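Local atomic coordinates of terminal oxygenase component of carbazole (Janthinobacterium sp., PDB entry 7BUG), a protein that serves as the terminal oxygenase of carbazole 1,9a-dioxygenase, adding dioxygen to the angular and adjacent carbons of carbazole with a Rieske [2Fe-2S] cluster and a mononuclear iron. Residues K22-F34 and W285-Q298. Sequence-based numbering, arbitrary orientation.
Sequences KLGFRNHWYPVMF and WYVPIDENTHYYFQ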
# COMPACT_ATOMS: atom_id res chain seq x y z
N LYS A 22 -4.44 19.84 4.84
CA LYS A 22 -4.10 18.44 5.16
C LYS A 22 -2.64 18.32 5.63
O LYS A 22 -2.36 17.48 6.52
CB LYS A 22 -4.39 17.59 3.92
CG LYS A 22 -4.17 16.11 4.11
CD LYS A 22 -4.50 15.36 2.85
CE LYS A 22 -5.94 15.58 2.46
NZ LYS A 22 -6.48 14.33 1.88
N LEU A 23 -1.74 19.16 5.11
CA LEU A 23 -0.30 19.14 5.49
C LEU A 23 0.04 20.20 6.54
O LEU A 23 1.25 20.32 6.87
CB LEU A 23 0.55 19.39 4.23
CG LEU A 23 0.73 18.20 3.31
CD1 LEU A 23 1.35 18.67 2.00
CD2 LEU A 23 1.59 17.12 3.97
N GLY A 24 -0.93 20.92 7.09
CA GLY A 24 -0.69 21.99 8.05
C GLY A 24 -0.50 23.34 7.40
O GLY A 24 -0.57 23.48 6.16
N PHE A 25 -0.17 24.30 8.22
CA PHE A 25 -0.03 25.72 7.83
C PHE A 25 1.44 26.06 7.73
O PHE A 25 2.21 25.96 8.71
CB PHE A 25 -0.76 26.61 8.84
CG PHE A 25 -2.24 26.33 8.87
CD1 PHE A 25 -3.03 26.42 7.73
CD2 PHE A 25 -2.85 26.08 10.09
CE1 PHE A 25 -4.41 26.25 7.81
CE2 PHE A 25 -4.23 25.94 10.15
CZ PHE A 25 -5.01 25.97 9.01
N ARG A 26 1.83 26.56 6.56
CA ARG A 26 3.17 27.08 6.32
C ARG A 26 3.31 28.44 7.01
O ARG A 26 2.29 29.07 7.30
CB ARG A 26 3.47 27.11 4.82
CG ARG A 26 4.93 27.36 4.48
CD ARG A 26 5.12 27.30 2.97
NE ARG A 26 6.53 27.43 2.68
CZ ARG A 26 7.41 26.44 2.81
NH1 ARG A 26 6.99 25.19 3.01
NH2 ARG A 26 8.69 26.68 2.58
N ASN A 27 4.54 28.86 7.26
CA ASN A 27 4.90 30.18 7.82
C ASN A 27 4.47 30.28 9.29
O ASN A 27 4.04 31.34 9.74
CB ASN A 27 4.31 31.28 6.92
CG ASN A 27 4.80 31.13 5.50
OD1 ASN A 27 6.00 31.04 5.29
ND2 ASN A 27 3.91 31.06 4.52
N HIS A 28 4.64 29.19 10.07
CA HIS A 28 4.54 29.19 11.53
C HIS A 28 5.72 28.41 12.11
O HIS A 28 6.34 27.62 11.40
CB HIS A 28 3.23 28.57 12.04
CG HIS A 28 1.97 29.24 11.63
ND1 HIS A 28 1.34 30.12 12.46
CD2 HIS A 28 1.24 29.16 10.51
CE1 HIS A 28 0.24 30.56 11.81
NE2 HIS A 28 0.13 29.98 10.64
N TRP A 29 5.98 28.67 13.36
CA TRP A 29 6.90 27.93 14.22
C TRP A 29 6.22 26.64 14.69
O TRP A 29 5.07 26.72 15.11
CB TRP A 29 7.29 28.76 15.43
CG TRP A 29 8.14 29.96 15.14
CD1 TRP A 29 7.72 31.26 15.07
CD2 TRP A 29 9.56 29.98 14.98
NE1 TRP A 29 8.78 32.08 14.84
CE2 TRP A 29 9.92 31.34 14.83
CE3 TRP A 29 10.57 29.01 14.98
CZ2 TRP A 29 11.23 31.73 14.62
CZ3 TRP A 29 11.87 29.41 14.83
CH2 TRP A 29 12.20 30.75 14.65
N TYR A 30 7.01 25.57 14.68
CA TYR A 30 6.57 24.27 15.24
C TYR A 30 7.67 23.64 16.09
O TYR A 30 8.81 23.58 15.66
CB TYR A 30 6.27 23.28 14.11
CG TYR A 30 5.08 23.67 13.29
CD1 TYR A 30 3.80 23.34 13.69
CD2 TYR A 30 5.22 24.39 12.13
CE1 TYR A 30 2.70 23.68 12.92
CE2 TYR A 30 4.13 24.78 11.38
CZ TYR A 30 2.86 24.41 11.76
OH TYR A 30 1.82 24.81 10.98
N PRO A 31 7.31 23.05 17.23
CA PRO A 31 8.26 22.26 18.01
C PRO A 31 8.43 20.87 17.42
O PRO A 31 7.46 20.31 16.94
CB PRO A 31 7.65 22.23 19.40
CG PRO A 31 6.20 22.20 19.14
CD PRO A 31 6.00 23.09 17.91
N VAL A 32 9.66 20.36 17.42
CA VAL A 32 9.91 19.04 16.77
C VAL A 32 10.68 18.10 17.68
O VAL A 32 10.65 16.90 17.40
CB VAL A 32 10.64 19.24 15.44
CG1 VAL A 32 9.74 19.98 14.45
CG2 VAL A 32 11.94 19.94 15.60
N MET A 33 11.38 18.61 18.68
CA MET A 33 12.19 17.76 19.58
C MET A 33 12.61 18.61 20.76
O MET A 33 12.33 19.81 20.77
CB MET A 33 13.42 17.19 18.89
CG MET A 33 14.45 18.19 18.56
SD MET A 33 15.84 17.43 17.64
CE MET A 33 15.08 17.19 16.06
N PHE A 34 13.19 17.97 21.77
CA PHE A 34 13.72 18.67 22.96
C PHE A 34 15.20 18.97 22.75
O PHE A 34 15.90 18.29 22.03
CB PHE A 34 13.45 17.87 24.23
CG PHE A 34 11.98 17.74 24.53
CD1 PHE A 34 11.27 18.80 25.05
CD2 PHE A 34 11.31 16.58 24.20
CE1 PHE A 34 9.90 18.69 25.31
CE2 PHE A 34 9.96 16.47 24.48
CZ PHE A 34 9.25 17.53 24.97
N TRP A 285 1.19 20.41 21.54
CA TRP A 285 1.15 20.67 20.09
C TRP A 285 0.78 19.38 19.36
O TRP A 285 1.22 18.28 19.81
CB TRP A 285 2.49 21.15 19.58
CG TRP A 285 2.85 22.58 19.86
CD1 TRP A 285 2.86 23.55 18.91
CD2 TRP A 285 3.32 23.21 21.08
NE1 TRP A 285 3.33 24.73 19.42
CE2 TRP A 285 3.60 24.56 20.75
CE3 TRP A 285 3.54 22.77 22.39
CZ2 TRP A 285 4.08 25.46 21.70
CZ3 TRP A 285 4.05 23.68 23.31
CH2 TRP A 285 4.29 25.00 22.96
N TYR A 286 0.18 19.55 18.21
CA TYR A 286 -0.13 18.50 17.23
C TYR A 286 0.52 18.92 15.92
O TYR A 286 -0.08 19.66 15.11
CB TYR A 286 -1.63 18.33 17.14
CG TYR A 286 -2.34 18.46 18.46
CD1 TYR A 286 -2.41 17.41 19.38
CD2 TYR A 286 -2.89 19.68 18.82
CE1 TYR A 286 -3.08 17.57 20.58
CE2 TYR A 286 -3.55 19.85 20.03
CZ TYR A 286 -3.65 18.79 20.91
OH TYR A 286 -4.34 19.09 22.08
N VAL A 287 1.73 18.47 15.75
CA VAL A 287 2.60 19.00 14.67
C VAL A 287 2.47 18.12 13.43
O VAL A 287 2.81 16.92 13.47
CB VAL A 287 4.05 19.07 15.15
CG1 VAL A 287 4.93 19.62 14.05
CG2 VAL A 287 4.13 19.89 16.42
N PRO A 288 2.11 18.69 12.27
CA PRO A 288 1.95 17.89 11.07
C PRO A 288 3.29 17.37 10.57
O PRO A 288 4.26 18.14 10.34
CB PRO A 288 1.35 18.85 10.01
CG PRO A 288 0.95 20.06 10.79
CD PRO A 288 1.83 20.10 12.02
N ILE A 289 3.36 16.05 10.41
CA ILE A 289 4.53 15.35 9.81
C ILE A 289 4.25 15.11 8.34
O ILE A 289 5.08 15.47 7.49
CB ILE A 289 4.87 14.04 10.57
CG1 ILE A 289 5.41 14.37 11.95
CG2 ILE A 289 5.82 13.17 9.79
CD1 ILE A 289 5.55 13.19 12.86
N ASP A 290 3.09 14.54 8.05
CA ASP A 290 2.61 14.35 6.66
C ASP A 290 1.09 14.25 6.77
O ASP A 290 0.57 14.53 7.83
CB ASP A 290 3.29 13.14 6.00
CG ASP A 290 2.99 11.80 6.62
OD1 ASP A 290 2.02 11.67 7.39
OD2 ASP A 290 3.77 10.82 6.31
N GLU A 291 0.39 13.87 5.71
CA GLU A 291 -1.09 13.91 5.70
C GLU A 291 -1.63 12.97 6.75
O GLU A 291 -2.75 13.13 7.13
CB GLU A 291 -1.55 13.53 4.29
CG GLU A 291 -1.00 14.47 3.24
CD GLU A 291 0.32 14.14 2.51
OE1 GLU A 291 0.45 14.68 1.35
OE2 GLU A 291 1.22 13.39 3.03
N ASN A 292 -0.86 11.97 7.15
CA ASN A 292 -1.36 10.83 7.97
C ASN A 292 -0.80 10.82 9.40
O ASN A 292 -1.17 9.91 10.16
CB ASN A 292 -0.90 9.52 7.30
CG ASN A 292 -1.34 9.40 5.87
OD1 ASN A 292 -2.48 9.72 5.54
ND2 ASN A 292 -0.39 9.08 5.00
N THR A 293 0.11 11.73 9.77
CA THR A 293 0.99 11.54 10.95
C THR A 293 1.23 12.92 11.62
O THR A 293 1.31 13.92 10.92
CB THR A 293 2.34 10.94 10.51
OG1 THR A 293 2.10 9.98 9.46
CG2 THR A 293 3.02 10.29 11.68
N HIS A 294 1.36 12.93 12.92
CA HIS A 294 1.70 14.14 13.69
C HIS A 294 2.71 13.79 14.77
O HIS A 294 2.72 12.67 15.30
CB HIS A 294 0.50 14.90 14.23
CG HIS A 294 -0.29 14.21 15.27
ND1 HIS A 294 -1.26 13.23 14.92
CD2 HIS A 294 -0.38 14.36 16.61
CE1 HIS A 294 -1.81 12.80 16.02
NE2 HIS A 294 -1.32 13.43 17.06
N TYR A 295 3.46 14.79 15.18
CA TYR A 295 4.12 14.74 16.51
C TYR A 295 3.12 15.20 17.57
O TYR A 295 2.45 16.21 17.43
CB TYR A 295 5.32 15.67 16.65
CG TYR A 295 6.53 15.34 15.85
CD1 TYR A 295 7.31 14.28 16.26
CD2 TYR A 295 6.92 16.08 14.74
CE1 TYR A 295 8.43 13.93 15.55
CE2 TYR A 295 8.04 15.74 14.02
CZ TYR A 295 8.82 14.68 14.46
OH TYR A 295 9.95 14.26 13.82
N TYR A 296 2.96 14.42 18.62
CA TYR A 296 2.16 14.80 19.80
C TYR A 296 3.17 15.29 20.83
O TYR A 296 3.87 14.48 21.52
CB TYR A 296 1.30 13.62 20.25
CG TYR A 296 0.50 13.90 21.49
CD1 TYR A 296 -0.10 15.12 21.74
CD2 TYR A 296 0.24 12.88 22.40
CE1 TYR A 296 -0.86 15.35 22.87
CE2 TYR A 296 -0.57 13.08 23.50
CZ TYR A 296 -1.11 14.32 23.78
OH TYR A 296 -1.86 14.60 24.91
N PHE A 297 3.36 16.60 20.83
CA PHE A 297 4.46 17.24 21.55
C PHE A 297 3.87 17.82 22.83
O PHE A 297 3.18 18.86 22.81
CB PHE A 297 5.15 18.28 20.65
CG PHE A 297 6.43 18.84 21.23
CD1 PHE A 297 6.45 19.89 22.12
CD2 PHE A 297 7.63 18.36 20.80
CE1 PHE A 297 7.65 20.39 22.60
CE2 PHE A 297 8.85 18.84 21.27
CZ PHE A 297 8.84 19.88 22.17
N GLN A 298 4.02 17.07 23.93
CA GLN A 298 3.27 17.34 25.17
C GLN A 298 4.23 18.04 26.15
O GLN A 298 5.40 17.56 26.26
CB GLN A 298 2.88 16.02 25.85
CG GLN A 298 1.75 15.24 25.22
CD GLN A 298 1.67 13.89 25.92
OE1 GLN A 298 2.64 13.14 25.97
NE2 GLN A 298 0.53 13.64 26.55
O HOH W 1 4.51 26.77 17.84
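Pro-31 is wedged between the rings of Trp-285 and Phe-297, which it meets with different edges of its pyrrolidine. Its CG stands over the face of the five-membered ring of the indole, 3.5 Å from the centroid, while CB lies 3.7 Å from the centroid of the Phe-297 ring; both are CH-pi contacts. Phe-297 holds CG anti to its backbone N (chi1 -171°), and on the face turned from Pro-31 its ring takes Phe-34 in an offset stack, centroids 4.6 Å apart and planes at 24°. Replacing Phe-297 by an alanine is likely to leave Pro-31 CB and the Phe-34 ring without the ring that separates them, opening a gap between the two. The indole is tied in by its N-H as well: Trp-285 NE1 donates to a water that in turn donates to Trp-29 O. These residues join the two domains of the ring-hydroxylase alpha subunit, strand 28-32 at the edge of the Rieske-domain sheet crossing, at roughly right angles, the hairpin strands 285-288 and 293-298 of the catalytic domain's Bet v 1-like sheet. Farther along, Val-287 pushes CG2 to 3.4 Å from Pro-31 O, a buried carbonyl with no polar partner, and its CG1 rests against Tyr-30 CB. The tyrosine ring reaches past to Pro-288 CD, the end of the ring held in place by the hydroxyl, which donates in the carbonyl plane to a lone pair of Phe-25 O (2.6 Å from OH). Pro-288 CG packs on Gly-24 CA, where a side chain would collide with the proline. At the hairpin turn, Glu-291 lays its carboxylate, whose polar partner is Gln-379, beside Leu-23 CD2 and its CG against Lys-22 CD (3.6 Å), whereas the lysine ammonium turns to a salt bridge with Asp-347.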